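Local coordinates for DNA mismatch repair protein MLH3 (Saccharomyces cerevisiae S288C, PDB 6RMN) that pairs with MLH1 to form the MutLbeta heterodimer, which corrects a subset of insertion-deletion loops in DNA mismatch repair, including those arising in meiotic recombination, at residues B[61-65]-B[181-186]. Numbering follows the deposited sequence.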
ATOM      1  N   PHE B  61      14.233  17.602  17.378  1.00 33.94           N
ATOM      2  CA  PHE B  61      15.608  17.985  17.113  1.00 35.45           C
ATOM      3  C   PHE B  61      15.669  19.330  16.413  1.00 41.78           C
ATOM      4  O   PHE B  61      16.413  20.205  16.860  1.00 43.10           O
ATOM      5  CB  PHE B  61      16.352  16.894  16.327  1.00 37.99           C
ATOM      6  CG  PHE B  61      17.237  16.070  17.231  1.00 41.23           C
ATOM      7  CD1 PHE B  61      18.453  16.567  17.685  1.00 46.55           C
ATOM      8  CD2 PHE B  61      16.824  14.826  17.688  1.00 43.87           C
ATOM      9  CE1 PHE B  61      19.252  15.818  18.555  1.00 47.88           C
ATOM     10  CE2 PHE B  61      17.617  14.088  18.573  1.00 47.03           C
ATOM     11  CZ  PHE B  61      18.824  14.587  18.999  1.00 45.84           C
ATOM     12  N   TYR B  62      14.840  19.522  15.366  1.00 39.87           N
ATOM     13  CA  TYR B  62      14.763  20.776  14.619  1.00 42.09           C
ATOM     14  C   TYR B  62      14.409  21.951  15.551  1.00 44.93           C
ATOM     15  O   TYR B  62      15.048  22.993  15.472  1.00 46.62           O
ATOM     16  CB  TYR B  62      13.801  20.664  13.404  1.00 45.11           C
ATOM     17  CG  TYR B  62      13.573  21.985  12.694  1.00 51.71           C
ATOM     18  CD1 TYR B  62      14.497  22.475  11.775  1.00 55.58           C
ATOM     19  CD2 TYR B  62      12.469  22.780  12.998  1.00 54.26           C
ATOM     20  CE1 TYR B  62      14.326  23.719  11.167  1.00 59.74           C
ATOM     21  CE2 TYR B  62      12.293  24.029  12.407  1.00 58.06           C
ATOM     22  CZ  TYR B  62      13.217  24.492  11.482  1.00 69.07           C
ATOM     23  OH  TYR B  62      13.038  25.723  10.885  1.00 72.61           O
ATOM     24  N   SER B  63      13.439  21.765  16.457  1.00 39.38           N
ATOM     25  CA  SER B  63      13.042  22.783  17.435  1.00 39.63           C
ATOM     26  C   SER B  63      14.172  23.140  18.412  1.00 42.40           C
ATOM     27  O   SER B  63      14.421  24.322  18.644  1.00 42.40           O
ATOM     28  CB  SER B  63      11.808  22.331  18.212  1.00 42.15           C
ATOM     29  OG  SER B  63      10.714  22.177  17.323  1.00 56.30           O
ATOM     30  N   LEU B  64      14.837  22.117  18.986  1.00 37.77           N
ATOM     31  CA  LEU B  64      15.907  22.259  19.965  1.00 37.33           C
ATOM     32  C   LEU B  64      17.122  22.984  19.387  1.00 43.07           C
ATOM     33  O   LEU B  64      17.653  23.890  20.029  1.00 43.98           O
ATOM     34  CB  LEU B  64      16.294  20.867  20.546  1.00 35.90           C
ATOM     35  CG  LEU B  64      17.663  20.719  21.263  1.00 39.50           C
ATOM     36  CD1 LEU B  64      17.700  21.468  22.550  1.00 39.20           C
ATOM     37  CD2 LEU B  64      17.986  19.269  21.526  1.00 39.95           C
ATOM     38  N   LEU B  65      17.568  22.572  18.195  1.00 39.62           N
ATOM     39  CA  LEU B  65      18.751  23.150  17.574  1.00 40.14           C
ATOM     40  C   LEU B  65      18.508  24.542  16.983  1.00 46.47           C
ATOM     41  O   LEU B  65      19.446  25.324  16.954  1.00 46.85           O
ATOM     42  CB  LEU B  65      19.381  22.178  16.567  1.00 39.35           C
ATOM     43  CG  LEU B  65      20.141  21.033  17.256  1.00 41.00           C
ATOM     44  CD1 LEU B  65      20.147  19.786  16.432  1.00 39.71           C
ATOM     45  CD2 LEU B  65      21.542  21.468  17.730  1.00 41.04           C
ATOM     46  N   VAL B 181      24.836  17.462  20.308  1.00 44.84           N
ATOM     47  CA  VAL B 181      23.779  17.384  21.296  1.00 42.34           C
ATOM     48  C   VAL B 181      24.169  16.466  22.461  1.00 44.11           C
ATOM     49  O   VAL B 181      24.445  15.296  22.209  1.00 43.70           O
ATOM     50  CB  VAL B 181      22.441  16.994  20.630  1.00 44.51           C
ATOM     51  CG1 VAL B 181      21.338  16.846  21.668  1.00 43.47           C
ATOM     52  CG2 VAL B 181      22.051  18.013  19.563  1.00 44.20           C
ATOM     53  N   PRO B 182      24.238  16.966  23.727  1.00 39.06           N
ATOM     54  CA  PRO B 182      24.579  16.073  24.852  1.00 38.74           C
ATOM     55  C   PRO B 182      23.669  14.838  24.917  1.00 40.17           C
ATOM     56  O   PRO B 182      22.491  14.940  24.593  1.00 36.91           O
ATOM     57  CB  PRO B 182      24.421  16.976  26.080  1.00 40.42           C
ATOM     58  CG  PRO B 182      24.626  18.355  25.552  1.00 44.59           C
ATOM     59  CD  PRO B 182      23.988  18.342  24.203  1.00 39.57           C
ATOM     60  N   THR B 183      24.241  13.668  25.300  1.00 38.16           N
ATOM     61  CA  THR B 183      23.552  12.374  25.411  1.00 38.07           C
ATOM     62  C   THR B 183      22.239  12.473  26.205  1.00 40.86           C
ATOM     63  O   THR B 183      21.248  11.858  25.809  1.00 38.39           O
ATOM     64  CB  THR B 183      24.512  11.298  25.968  1.00 48.72           C
ATOM     65  OG1 THR B 183      25.672  11.240  25.135  1.00 51.26           O
ATOM     66  CG2 THR B 183      23.878   9.902  26.041  1.00 44.36           C
ATOM     67  N   VAL B 184      22.229  13.266  27.297  1.00 38.70           N
ATOM     68  CA  VAL B 184      21.035  13.459  28.129  1.00 38.58           C
ATOM     69  C   VAL B 184      19.892  14.116  27.338  1.00 43.02           C
ATOM     70  O   VAL B 184      18.740  13.786  27.580  1.00 43.28           O
ATOM     71  CB  VAL B 184      21.336  14.186  29.467  1.00 42.23           C
ATOM     72  CG1 VAL B 184      21.810  15.629  29.243  1.00 41.26           C
ATOM     73  CG2 VAL B 184      20.128  14.132  30.411  1.00 42.04           C
ATOM     74  N   PHE B 185      20.210  15.021  26.393  1.00 40.75           N
ATOM     75  CA  PHE B 185      19.199  15.681  25.579  1.00 40.83           C
ATOM     76  C   PHE B 185      18.604  14.701  24.561  1.00 44.56           C
ATOM     77  O   PHE B 185      17.388  14.616  24.443  1.00 43.60           O
ATOM     78  CB  PHE B 185      19.746  16.959  24.939  1.00 43.08           C
ATOM     79  CG  PHE B 185      19.924  18.096  25.911  1.00 46.10           C
ATOM     80  CD1 PHE B 185      18.848  18.876  26.297  1.00 50.83           C
ATOM     81  CD2 PHE B 185      21.172  18.401  26.427  1.00 50.50           C
ATOM     82  CE1 PHE B 185      19.019  19.930  27.206  1.00 53.03           C
ATOM     83  CE2 PHE B 185      21.342  19.457  27.331  1.00 53.83           C
ATOM     84  CZ  PHE B 185      20.264  20.209  27.718  1.00 51.90           C
ATOM     85  N   HIS B 186      19.463  13.900  23.909  1.00 42.13           N
ATOM     86  CA  HIS B 186      19.133  12.828  22.969  1.00 42.15           C
ATOM     87  C   HIS B 186      18.133  11.855  23.612  1.00 44.96           C
ATOM     88  O   HIS B 186      17.081  11.580  23.033  1.00 44.19           O
ATOM     89  CB  HIS B 186      20.422  12.060  22.643  1.00 44.53           C
ATOM     90  CG  HIS B 186      20.743  11.965  21.194  1.00 48.71           C
ATOM     91  ND1 HIS B 186      19.916  11.285  20.312  1.00 50.61           N
ATOM     92  CD2 HIS B 186      21.831  12.412  20.526  1.00 52.12           C
ATOM     93  CE1 HIS B 186      20.517  11.355  19.137  1.00 50.78           C
ATOM     94  NE2 HIS B 186      21.669  12.032  19.213  1.00 52.01           N
TER
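The start of one helix can meet a neighbouring helix through side chains, without a hydrogen bond between the touching segments, and the C-terminal part of MLH3 offers a compact example: residues 181-186, where helix 183-196 begins, lie against residues 61-65, in the second half of helix 48-69. Val181, just ahead of the helix, has its CA-to-CB bond directed toward 61-65 and fills the space between three side chains. Val181 CG2 lies 3.7 Å from Phe61 CE1, at the edge of that ring, and 3.9 Å from Leu65 CD2, while Val181 CG1 sits 4.1 Å from Leu64 CD2. Pro182 then takes the N-cap position, Pro182 O accepting a hydrogen bond from Phe185 N at 2.9 Å. With the helix under way, Val184 turns from the interface to helices 126-132 and 136-151. One residue on, the CA-to-CB bond of Phe185 is again directed toward 61-65, Phe185 CB lying 4.5 Å from Leu64 CD2, and Leu64 and Phe185 both touch Met127, so helix 126-132 adjoins the same apolar patch. His186 completes the contact with an aromatic pair: the edge of Phe61 meets the imidazole face in a T-shaped stack, centroids 5.0 Å apart and planes at 64°. The His186 side chain lies about 11 Å from a bound zinc ion; helix 48-69 itself supplies the zinc ligands His49 and Glu53. Cohesion here thus rests on apolar side-chain contacts and the edge-to-face pair, with 253 Å² buried over both sides.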